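Molybdopterin-guanine dinucleotide biosynthesis protein B (mobB) (Archaeoglobus fulgidus, PDB 2F1R) probably binds GTP as a P-loop protein and probably takes part in making the molybdopterin-guanine dinucleotide form of the molybdenum cofactor. Local coordinates at residues K55-V63 against L71-E79; R125-D135 against H141-I152. One frame throughout, in Å; residues are numbered along the deposited sequence.

Contact 1 of 2, residues K55-V63 against L71-E79; sequences KIYNSGADV and LAFIRRVSE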
loop_
_atom_site.group_PDB
_atom_site.type_symbol
_atom_site.label_atom_id
_atom_site.label_comp_id
_atom_site.label_asym_id
_atom_site.label_seq_id
_atom_site.Cartn_x
_atom_site.Cartn_y
_atom_site.Cartn_z
ATOM N N LYS A 55 -12.470 3.436 -8.876
ATOM C CA LYS A 55 -13.919 3.523 -8.588
ATOM C C LYS A 55 -14.291 3.036 -7.191
ATOM O O LYS A 55 -15.080 3.676 -6.487
ATOM C CB LYS A 55 -14.708 2.681 -9.582
ATOM C CG LYS A 55 -14.954 3.359 -10.856
ATOM C CD LYS A 55 -15.383 2.361 -11.912
ATOM C CE LYS A 55 -14.936 2.814 -13.311
ATOM N NZ LYS A 55 -15.753 2.147 -14.355
ATOM N N ILE A 56 -13.772 1.875 -6.805
ATOM C CA ILE A 56 -14.030 1.352 -5.457
ATOM C C ILE A 56 -13.466 2.356 -4.414
ATOM O O ILE A 56 -14.154 2.757 -3.478
ATOM C CB ILE A 56 -13.480 -0.107 -5.276
ATOM C CG1 ILE A 56 -14.315 -1.100 -6.099
ATOM C CG2 ILE A 56 -13.537 -0.509 -3.808
ATOM C CD1 ILE A 56 -13.551 -2.259 -6.706
ATOM N N TYR A 57 -12.217 2.773 -4.607
ATOM C CA TYR A 57 -11.644 3.758 -3.725
ATOM C C TYR A 57 -12.543 4.999 -3.553
ATOM O O TYR A 57 -12.864 5.381 -2.429
ATOM C CB TYR A 57 -10.246 4.191 -4.144
ATOM C CG TYR A 57 -9.670 5.094 -3.089
ATOM C CD1 TYR A 57 -9.016 4.555 -1.995
ATOM C CD2 TYR A 57 -9.849 6.473 -3.138
ATOM C CE1 TYR A 57 -8.478 5.366 -0.992
ATOM C CE2 TYR A 57 -9.334 7.295 -2.140
ATOM C CZ TYR A 57 -8.639 6.721 -1.071
ATOM O OH TYR A 57 -8.107 7.484 -0.075
ATOM N N ASN A 58 -12.976 5.582 -4.675
ATOM C CA ASN A 58 -13.873 6.761 -4.665
ATOM C C ASN A 58 -15.201 6.577 -3.947
ATOM O O ASN A 58 -15.734 7.505 -3.342
ATOM C CB ASN A 58 -14.145 7.194 -6.103
ATOM C CG ASN A 58 -13.081 8.117 -6.634
ATOM O OD1 ASN A 58 -11.880 7.902 -6.409
ATOM N ND2 ASN A 58 -13.506 9.172 -7.346
ATOM N N SER A 59 -15.725 5.355 -4.007
ATOM C CA SER A 59 -17.001 5.024 -3.402
ATOM C C SER A 59 -16.877 4.980 -1.882
ATOM O O SER A 59 -17.872 4.962 -1.154
ATOM C CB SER A 59 -17.509 3.690 -3.980
ATOM O OG SER A 59 -16.779 2.569 -3.447
ATOM N N GLY A 60 -15.658 5.006 -1.373
ATOM C CA GLY A 60 -15.520 5.056 0.073
ATOM C C GLY A 60 -14.844 3.871 0.728
ATOM O O GLY A 60 -14.792 3.808 1.964
ATOM N N ALA A 61 -14.313 2.943 -0.074
ATOM C CA ALA A 61 -13.520 1.804 0.444
ATOM C C ALA A 61 -12.028 2.077 0.326
ATOM O O ALA A 61 -11.586 2.677 -0.670
ATOM C CB ALA A 61 -13.858 0.463 -0.286
ATOM N N ASP A 62 -11.269 1.647 1.340
ATOM C CA ASP A 62 -9.821 1.486 1.184
ATOM C C ASP A 62 -9.584 0.225 0.359
ATOM O O ASP A 62 -10.427 -0.685 0.343
ATOM C CB ASP A 62 -9.167 1.416 2.548
ATOM C CG ASP A 62 -9.269 2.761 3.292
ATOM O OD1 ASP A 62 -9.381 3.843 2.602
ATOM O OD2 ASP A 62 -9.182 2.739 4.554
ATOM N N VAL A 63 -8.478 0.194 -0.389
ATOM C CA VAL A 63 -8.316 -0.818 -1.417
ATOM C C VAL A 63 -6.981 -1.595 -1.278
ATOM O O VAL A 63 -5.932 -0.989 -1.070
ATOM C CB VAL A 63 -8.397 -0.148 -2.812
ATOM C CG1 VAL A 63 -8.112 -1.160 -3.939
ATOM C CG2 VAL A 63 -9.814 0.457 -3.013
ATOM N N LEU A 71 1.831 -6.357 -3.638
ATOM C CA LEU A 71 0.605 -5.878 -2.995
ATOM C C LEU A 71 0.620 -4.358 -2.853
ATOM O O LEU A 71 1.686 -3.779 -2.521
ATOM C CB LEU A 71 0.441 -6.540 -1.624
ATOM C CG LEU A 71 -0.938 -6.426 -0.971
ATOM C CD1 LEU A 71 -1.310 -7.726 -0.275
ATOM C CD2 LEU A 71 -0.971 -5.264 0.011
ATOM N N ALA A 72 -0.483 -3.708 -3.147
ATOM C CA ALA A 72 -0.632 -2.256 -3.038
ATOM C C ALA A 72 -1.789 -2.040 -2.104
ATOM O O ALA A 72 -2.831 -2.675 -2.283
ATOM C CB ALA A 72 -0.914 -1.619 -4.413
ATOM N N PHE A 73 -1.572 -1.234 -1.072
ATOM C CA PHE A 73 -2.616 -0.797 -0.116
ATOM C C PHE A 73 -2.799 0.720 -0.298
ATOM O O PHE A 73 -1.850 1.505 -0.149
ATOM C CB PHE A 73 -2.231 -1.183 1.341
ATOM C CG PHE A 73 -3.329 -0.906 2.407
ATOM C CD1 PHE A 73 -4.713 -0.920 2.092
ATOM C CD2 PHE A 73 -2.969 -0.703 3.755
ATOM C CE1 PHE A 73 -5.706 -0.687 3.092
ATOM C CE2 PHE A 73 -3.949 -0.503 4.770
ATOM C CZ PHE A 73 -5.329 -0.484 4.418
ATOM N N ILE A 74 -4.010 1.112 -0.659
ATOM C CA ILE A 74 -4.363 2.498 -0.882
ATOM C C ILE A 74 -5.452 2.865 0.123
ATOM O O ILE A 74 -6.474 2.196 0.186
ATOM C CB ILE A 74 -4.867 2.694 -2.306
ATOM C CG1 ILE A 74 -3.889 1.996 -3.292
ATOM C CG2 ILE A 74 -5.064 4.217 -2.598
ATOM C CD1 ILE A 74 -4.394 1.818 -4.735
ATOM N N ARG A 75 -5.200 3.884 0.940
ATOM C CA ARG A 75 -6.118 4.220 2.004
ATOM C C ARG A 75 -6.225 5.698 2.401
ATOM O O ARG A 75 -5.241 6.417 2.409
ATOM C CB ARG A 75 -5.812 3.372 3.234
ATOM C CG ARG A 75 -4.488 3.631 3.822
ATOM C CD ARG A 75 -4.496 3.055 5.198
ATOM N NE ARG A 75 -4.916 3.982 6.203
ATOM C CZ ARG A 75 -5.398 3.619 7.383
ATOM N NH1 ARG A 75 -5.563 2.331 7.663
ATOM N NH2 ARG A 75 -5.760 4.556 8.274
ATOM N N ARG A 76 -7.429 6.131 2.745
ATOM C CA ARG A 76 -7.655 7.507 3.212
ATOM C C ARG A 76 -6.972 7.786 4.568
ATOM O O ARG A 76 -6.990 6.961 5.526
ATOM C CB ARG A 76 -9.160 7.869 3.178
ATOM C CG ARG A 76 -10.064 7.053 4.148
ATOM C CD ARG A 76 -11.516 6.779 3.619
ATOM N NE ARG A 76 -11.457 5.878 2.461
ATOM C CZ ARG A 76 -11.880 6.182 1.230
ATOM N NH1 ARG A 76 -12.448 7.339 0.979
ATOM N NH2 ARG A 76 -11.697 5.331 0.235
ATOM N N VAL A 77 -6.294 8.921 4.628
ATOM C CA VAL A 77 -5.757 9.386 5.903
ATOM C C VAL A 77 -6.208 10.831 6.209
ATOM O O VAL A 77 -6.535 11.554 5.296
ATOM C CB VAL A 77 -4.184 9.302 5.926
ATOM C CG1 VAL A 77 -3.758 7.862 5.793
ATOM C CG2 VAL A 77 -3.548 10.208 4.830
ATOM N N SER A 78 -6.221 11.229 7.479
ATOM C CA SER A 78 -6.207 12.666 7.784
ATOM C C SER A 78 -4.876 13.328 7.331
ATOM O O SER A 78 -3.846 12.646 7.187
ATOM C CB SER A 78 -6.440 12.910 9.286
ATOM O OG SER A 78 -5.352 12.460 10.085
ATOM N N GLU A 79 -4.873 14.646 7.103
ATOM C CA GLU A 79 -3.614 15.292 6.718
ATOM C C GLU A 79 -2.475 15.046 7.745
ATOM O O GLU A 79 -1.311 14.880 7.363
ATOM C CB GLU A 79 -3.774 16.793 6.410
ATOM C CG GLU A 79 -3.959 17.683 7.633
ATOM C CD GLU A 79 -2.628 18.173 8.325
ATOM O OE1 GLU A 79 -1.586 18.465 7.634
ATOM O OE2 GLU A 79 -2.648 18.288 9.593
HETATM O O HOH W 1 -8.631 4.982 6.174
#
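Arg76, at the end of strand 70-76, reaches back across a beta hairpin to the end of helix 52-59, where Gly60 closes the helix in a Schellman motif; its positive phi suits glycine, since a side chain there would press on the preceding carbonyl O. The Arg76 guanidinium lies flat on the Tyr57 ring, the planes 26° apart, in a cation-pi stack with Arg76 NH2 over the middle of the ring; Gly60 C lies against the other face of the guanidinium. Bends at chi2 and chi3 fold the arginine chain back so that Arg76 NH2 can donate to Tyr57 O (2.9 Å), in the last helical turn, and, weakly, to Ala61 O just past it. Asp62 supplies the countercharge: its OD1 takes Arg76 NE at 2.9 Å and Arg76 N at 3.0 Å from opposite faces of the carboxylate. With an alanine here, Asp62 OD1 would probably lose its salt-bridge mate and one face of the Tyr57 ring its guanidinium cover. Next to this tight cluster, Val63 and Ile74 form an antiparallel hydrogen-bonded pair, branched residues well suited to a strand, and Ile74 CG2 meets Tyr57 CE1 at 3.9 Å. Between the segments the contact is thinner beside Phe73, which touches the first strand mainly through its rim. There Tyr96 of the second subunit hydrogen-bonds Asp62 OD2, and a water donates to both Asp62 OD2, at 2.8 Å, and Arg76 O.

Contact 2 of 2, residues R125-D135 against H141-I152; sequences RQGRILAVVCD and HKWFRRDEVERI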
loop_
_atom_site.group_PDB
_atom_site.type_symbol
_atom_site.label_atom_id
_atom_site.label_comp_id
_atom_site.label_asym_id
_atom_site.label_seq_id
_atom_site.Cartn_x
_atom_site.Cartn_y
_atom_site.Cartn_z
ATOM N N ARG A 125 19.441 21.628 8.585
ATOM C CA ARG A 125 19.868 21.365 9.950
ATOM C C ARG A 125 18.759 20.967 10.936
ATOM O O ARG A 125 18.952 21.093 12.138
ATOM C CB ARG A 125 20.625 22.594 10.517
ATOM C CG ARG A 125 21.849 22.990 9.710
ATOM C CD ARG A 125 22.775 24.055 10.394
ATOM N NE ARG A 125 24.064 23.957 9.690
ATOM C CZ ARG A 125 25.070 23.117 10.009
ATOM N NH1 ARG A 125 24.998 22.347 11.096
ATOM N NH2 ARG A 125 26.175 23.064 9.261
ATOM N N GLN A 126 17.607 20.504 10.452
ATOM C CA GLN A 126 16.485 20.151 11.349
ATOM C C GLN A 126 16.691 18.839 12.130
ATOM O O GLN A 126 16.050 18.605 13.161
ATOM C CB GLN A 126 15.182 20.076 10.556
ATOM C CG GLN A 126 14.829 21.401 9.781
ATOM C CD GLN A 126 15.347 21.413 8.351
ATOM O OE1 GLN A 126 16.167 20.578 7.960
ATOM N NE2 GLN A 126 14.897 22.396 7.571
ATOM N N GLY A 127 17.558 17.976 11.619
ATOM C CA GLY A 127 18.003 16.791 12.368
ATOM C C GLY A 127 19.497 16.638 12.251
ATOM O O GLY A 127 20.161 17.496 11.679
ATOM N N ARG A 128 20.024 15.535 12.772
ATOM C CA ARG A 128 21.461 15.275 12.708
ATOM C C ARG A 128 21.975 14.967 11.301
ATOM O O ARG A 128 21.468 14.046 10.631
ATOM C CB ARG A 128 21.845 14.138 13.662
ATOM C CG ARG A 128 23.314 14.130 13.980
ATOM C CD ARG A 128 23.616 13.271 15.222
ATOM N NE ARG A 128 24.331 12.081 14.803
ATOM C CZ ARG A 128 23.936 10.830 15.027
ATOM N NH1 ARG A 128 22.805 10.582 15.710
ATOM N NH2 ARG A 128 24.699 9.827 14.578
ATOM N N ILE A 129 22.976 15.753 10.870
ATOM C CA ILE A 129 23.581 15.567 9.553
ATOM C C ILE A 129 24.664 14.503 9.701
ATOM O O ILE A 129 25.659 14.679 10.420
ATOM C CB ILE A 129 24.109 16.890 8.899
ATOM C CG1 ILE A 129 22.930 17.847 8.607
ATOM C CG2 ILE A 129 24.931 16.597 7.616
ATOM C CD1 ILE A 129 23.367 19.309 8.397
ATOM N N LEU A 130 24.459 13.409 8.980
ATOM C CA LEU A 130 25.342 12.278 9.077
ATOM C C LEU A 130 26.407 12.407 8.030
ATOM O O LEU A 130 27.571 11.968 8.246
ATOM C CB LEU A 130 24.553 10.979 8.845
ATOM C CG LEU A 130 23.480 10.619 9.879
ATOM C CD1 LEU A 130 22.919 9.289 9.607
ATOM C CD2 LEU A 130 24.031 10.710 11.304
ATOM N N ALA A 131 26.003 12.957 6.867
ATOM C CA ALA A 131 26.961 13.178 5.780
ATOM C C ALA A 131 26.384 14.095 4.739
ATOM O O ALA A 131 25.151 14.261 4.645
ATOM C CB ALA A 131 27.352 11.845 5.139
ATOM N N VAL A 132 27.271 14.688 3.941
ATOM C CA VAL A 132 26.852 15.592 2.908
ATOM C C VAL A 132 27.330 14.998 1.615
ATOM O O VAL A 132 28.493 14.547 1.534
ATOM C CB VAL A 132 27.395 17.042 3.123
ATOM C CG1 VAL A 132 27.083 17.938 1.894
ATOM C CG2 VAL A 132 26.821 17.694 4.471
ATOM N N VAL A 133 26.443 14.973 0.613
ATOM C CA VAL A 133 26.813 14.551 -0.751
ATOM C C VAL A 133 26.871 15.786 -1.674
ATOM O O VAL A 133 25.887 16.470 -1.880
ATOM C CB VAL A 133 25.885 13.480 -1.274
ATOM C CG1 VAL A 133 26.258 13.085 -2.692
ATOM C CG2 VAL A 133 25.940 12.264 -0.345
ATOM N N CYS A 134 28.057 16.063 -2.202
ATOM C CA CYS A 134 28.303 17.280 -2.959
ATOM C C CYS A 134 29.567 17.075 -3.799
ATOM O O CYS A 134 30.582 16.550 -3.318
ATOM C CB CYS A 134 28.480 18.443 -1.996
ATOM S SG CYS A 134 28.605 20.033 -2.845
ATOM N N ASP A 135 29.511 17.432 -5.067
ATOM C CA ASP A 135 30.721 17.330 -5.931
ATOM C C ASP A 135 31.911 18.204 -5.517
ATOM O O ASP A 135 33.068 17.883 -5.766
ATOM C CB ASP A 135 30.335 17.517 -7.405
ATOM C CG ASP A 135 29.736 16.240 -8.002
ATOM O OD1 ASP A 135 30.120 15.125 -7.577
ATOM O OD2 ASP A 135 28.908 16.341 -8.912
ATOM N N HIS A 141 31.610 18.277 7.977
ATOM C CA HIS A 141 30.786 17.063 7.851
ATOM C C HIS A 141 31.493 15.980 7.071
ATOM O O HIS A 141 32.299 16.280 6.175
ATOM C CB HIS A 141 29.478 17.351 7.091
ATOM C CG HIS A 141 28.637 18.408 7.714
ATOM N ND1 HIS A 141 27.853 18.172 8.822
ATOM C CD2 HIS A 141 28.472 19.710 7.400
ATOM C CE1 HIS A 141 27.230 19.283 9.154
ATOM N NE2 HIS A 141 27.586 20.231 8.306
ATOM N N LYS A 142 31.132 14.732 7.365
ATOM C CA LYS A 142 31.495 13.604 6.514
ATOM C C LYS A 142 31.028 13.902 5.072
ATOM O O LYS A 142 29.899 14.331 4.860
ATOM C CB LYS A 142 30.848 12.332 7.054
ATOM C CG LYS A 142 31.297 11.082 6.393
ATOM C CD LYS A 142 32.351 10.364 7.214
ATOM C CE LYS A 142 33.211 9.450 6.299
ATOM N NZ LYS A 142 32.725 8.059 6.264
ATOM N N TRP A 143 31.892 13.683 4.094
ATOM C CA TRP A 143 31.635 14.195 2.753
ATOM C C TRP A 143 31.889 13.133 1.705
ATOM O O TRP A 143 32.887 12.446 1.764
ATOM C CB TRP A 143 32.475 15.470 2.472
ATOM C CG TRP A 143 32.533 15.821 0.994
ATOM C CD1 TRP A 143 31.468 16.193 0.180
ATOM C CD2 TRP A 143 33.696 15.823 0.144
ATOM N NE1 TRP A 143 31.908 16.394 -1.101
ATOM C CE2 TRP A 143 33.263 16.187 -1.155
ATOM C CE3 TRP A 143 35.053 15.538 0.354
ATOM C CZ2 TRP A 143 34.145 16.283 -2.253
ATOM C CZ3 TRP A 143 35.930 15.622 -0.732
ATOM C CH2 TRP A 143 35.460 16.007 -2.033
ATOM N N PHE A 144 30.967 12.996 0.764
ATOM C CA PHE A 144 31.114 12.148 -0.412
ATOM C C PHE A 144 30.739 12.981 -1.633
ATOM O O PHE A 144 29.963 13.932 -1.542
ATOM C CB PHE A 144 30.138 10.940 -0.336
ATOM C CG PHE A 144 30.336 10.068 0.876
ATOM C CD1 PHE A 144 31.351 9.094 0.907
ATOM C CD2 PHE A 144 29.550 10.243 1.992
ATOM C CE1 PHE A 144 31.576 8.311 2.047
ATOM C CE2 PHE A 144 29.758 9.462 3.115
ATOM C CZ PHE A 144 30.774 8.502 3.151
ATOM N N ARG A 145 31.302 12.625 -2.764
ATOM C CA ARG A 145 30.839 13.142 -4.052
ATOM C C ARG A 145 29.605 12.377 -4.535
ATOM O O ARG A 145 29.396 11.262 -4.128
ATOM C CB ARG A 145 31.966 13.032 -5.082
ATOM C CG ARG A 145 33.216 13.819 -4.725
ATOM C CD ARG A 145 34.397 13.448 -5.599
ATOM N NE ARG A 145 34.118 13.600 -7.020
ATOM C CZ ARG A 145 35.056 13.801 -7.948
ATOM N NH1 ARG A 145 36.348 13.905 -7.587
ATOM N NH2 ARG A 145 34.713 13.927 -9.235
ATOM N N ARG A 146 28.814 12.979 -5.425
ATOM C CA ARG A 146 27.561 12.382 -5.995
ATOM C C ARG A 146 27.732 10.946 -6.515
ATOM O O ARG A 146 26.858 10.103 -6.346
ATOM C CB ARG A 146 27.020 13.281 -7.139
ATOM C CG ARG A 146 25.690 14.071 -6.925
ATOM C CD ARG A 146 25.552 15.086 -5.684
ATOM N NE ARG A 146 26.398 16.288 -5.687
ATOM C CZ ARG A 146 26.187 17.435 -6.359
ATOM N NH1 ARG A 146 25.115 17.601 -7.139
ATOM N NH2 ARG A 146 27.080 18.429 -6.255
ATOM N N ASP A 147 28.895 10.678 -7.101
ATOM C CA ASP A 147 29.234 9.436 -7.783
ATOM C C ASP A 147 29.642 8.265 -6.887
ATOM O O ASP A 147 29.817 7.143 -7.355
ATOM C CB ASP A 147 30.404 9.735 -8.759
ATOM C CG ASP A 147 31.278 10.981 -8.332
ATOM O OD1 ASP A 147 30.743 12.139 -8.252
ATOM O OD2 ASP A 147 32.530 10.814 -8.124
ATOM N N GLU A 148 29.846 8.519 -5.604
ATOM C CA GLU A 148 30.506 7.527 -4.763
ATOM C C GLU A 148 29.455 6.604 -4.093
ATOM O O GLU A 148 29.445 6.401 -2.869
ATOM C CB GLU A 148 31.374 8.244 -3.713
ATOM C CG GLU A 148 32.651 8.927 -4.237
ATOM C CD GLU A 148 33.497 9.463 -3.084
ATOM O OE1 GLU A 148 33.140 10.504 -2.510
ATOM O OE2 GLU A 148 34.520 8.856 -2.734
ATOM N N VAL A 149 28.584 6.041 -4.917
ATOM C CA VAL A 149 27.371 5.392 -4.426
ATOM C C VAL A 149 27.671 4.200 -3.567
ATOM O O VAL A 149 26.992 3.992 -2.555
ATOM C CB VAL A 149 26.371 5.042 -5.572
ATOM C CG1 VAL A 149 26.126 6.263 -6.472
ATOM C CG2 VAL A 149 26.828 3.830 -6.394
ATOM N N GLU A 150 28.695 3.430 -3.940
ATOM C CA GLU A 150 29.136 2.302 -3.111
ATOM C C GLU A 150 29.655 2.736 -1.734
ATOM O O GLU A 150 29.428 2.029 -0.713
ATOM C CB GLU A 150 30.199 1.449 -3.835
ATOM C CG GLU A 150 29.661 0.633 -5.021
ATOM C CD GLU A 150 29.889 1.288 -6.399
ATOM O OE1 GLU A 150 29.625 0.618 -7.434
ATOM O OE2 GLU A 150 30.326 2.466 -6.463
ATOM N N ARG A 151 30.339 3.889 -1.693
ATOM C CA ARG A 151 30.904 4.403 -0.450
ATOM C C ARG A 151 29.770 4.929 0.429
ATOM O O ARG A 151 29.821 4.795 1.656
ATOM C CB ARG A 151 31.935 5.533 -0.696
ATOM C CG ARG A 151 33.359 5.101 -1.153
ATOM C CD ARG A 151 34.386 6.293 -1.048
ATOM N NE ARG A 151 34.522 6.814 0.339
ATOM C CZ ARG A 151 34.965 8.031 0.678
ATOM N NH1 ARG A 151 35.310 8.900 -0.261
ATOM N NH2 ARG A 151 35.048 8.382 1.971
ATOM N N ILE A 152 28.762 5.542 -0.188
ATOM C CA ILE A 152 27.637 6.093 0.576
ATOM C C ILE A 152 26.736 4.981 1.103
ATOM O O ILE A 152 26.298 5.021 2.266
ATOM C CB ILE A 152 26.843 7.159 -0.222
ATOM C CG1 ILE A 152 27.774 8.286 -0.706
ATOM C CG2 ILE A 152 25.676 7.749 0.643
ATOM C CD1 ILE A 152 27.262 9.046 -1.992
#
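Val132 and Val133 run parallel to Trp143 and Phe144, joined by hydrogen bonds from Val132 N to Lys142 O, Phe144 N to Val132 O and Cys134 N to Phe144 O. The ladder is extended by a side chain: Trp143 NE1 donates to Cys134 O at 2.6 Å, with the acceptor near the indole plane, so this bond helps to fix the rotation of the ring. With CG anti to the backbone N (chi1 165°), the Trp143 side chain is carried along the neighbouring strand. On the same face as Trp143, Val132 CG2 packs against His141 CB at 3.7 Å. Ile129 CG2 lies 3.5 Å from His141 ND1. Histidine suits this border, setting a flat imidazole beside the two aliphatic branches and its NE2 toward a weak bond from Arg125 NH2, whose stronger partner is Glu122. Together the strands form one edge of the six-stranded parallel sheet of a P-loop NTPase-like fold, with 143-144 outermost and 129-133 also bonded to strand 111-114. The face bearing Val133 and Phe144 is oily: Val133 CG2 and Ile152 CD1 meet tip to tip at 3.8 Å, while Leu18 and Met22 of helix 12-28 also pack on Ile152. Small Ala131 fits against the rim of Phe144, its CB 3.9 Å from Phe144 CE2. Val133 CG1 also rests on Arg146 CD at 3.7 Å, beyond the end of strand 143-144. The guanidinium of Arg146 then stacks on the Asp135 carboxylate, planes 25° apart, as a long charge pair in which Asp135 OD2 lies over the flat face instead of in line with an N-H. Asp135 OD1 accepts a weak bond from Arg146 N, 3.3 Å away, and crowds Asp147 OD1 at 3.1 Å, a like-charge approach that Arg145 and Arg146 probably offset.

From the N terminus the chain passes the probable P-loop and helix 12-28 before reaching contact 1, which closes a short excursion: helix 52-59 leads into strand 62-66, and strand 70-76 returns beside it. The chain then runs through helices 79-82 and 85-93 and strands 98-102 and 111-114 before contact 2 closes a second loop, between strand 129-133 and the outermost strand, 143-144. The two are in series, neither nesting nor crossing. The centres of contact 1 and contact 2 lie about 37 Å apart, on opposite sides of the chain's centre. The nearest atoms of contact 1 and contact 2 are about 17 Å apart. Contact 1 ties a helix to the hairpin at the subunit interface; contact 2 ties the sheet edge to helix 149-160.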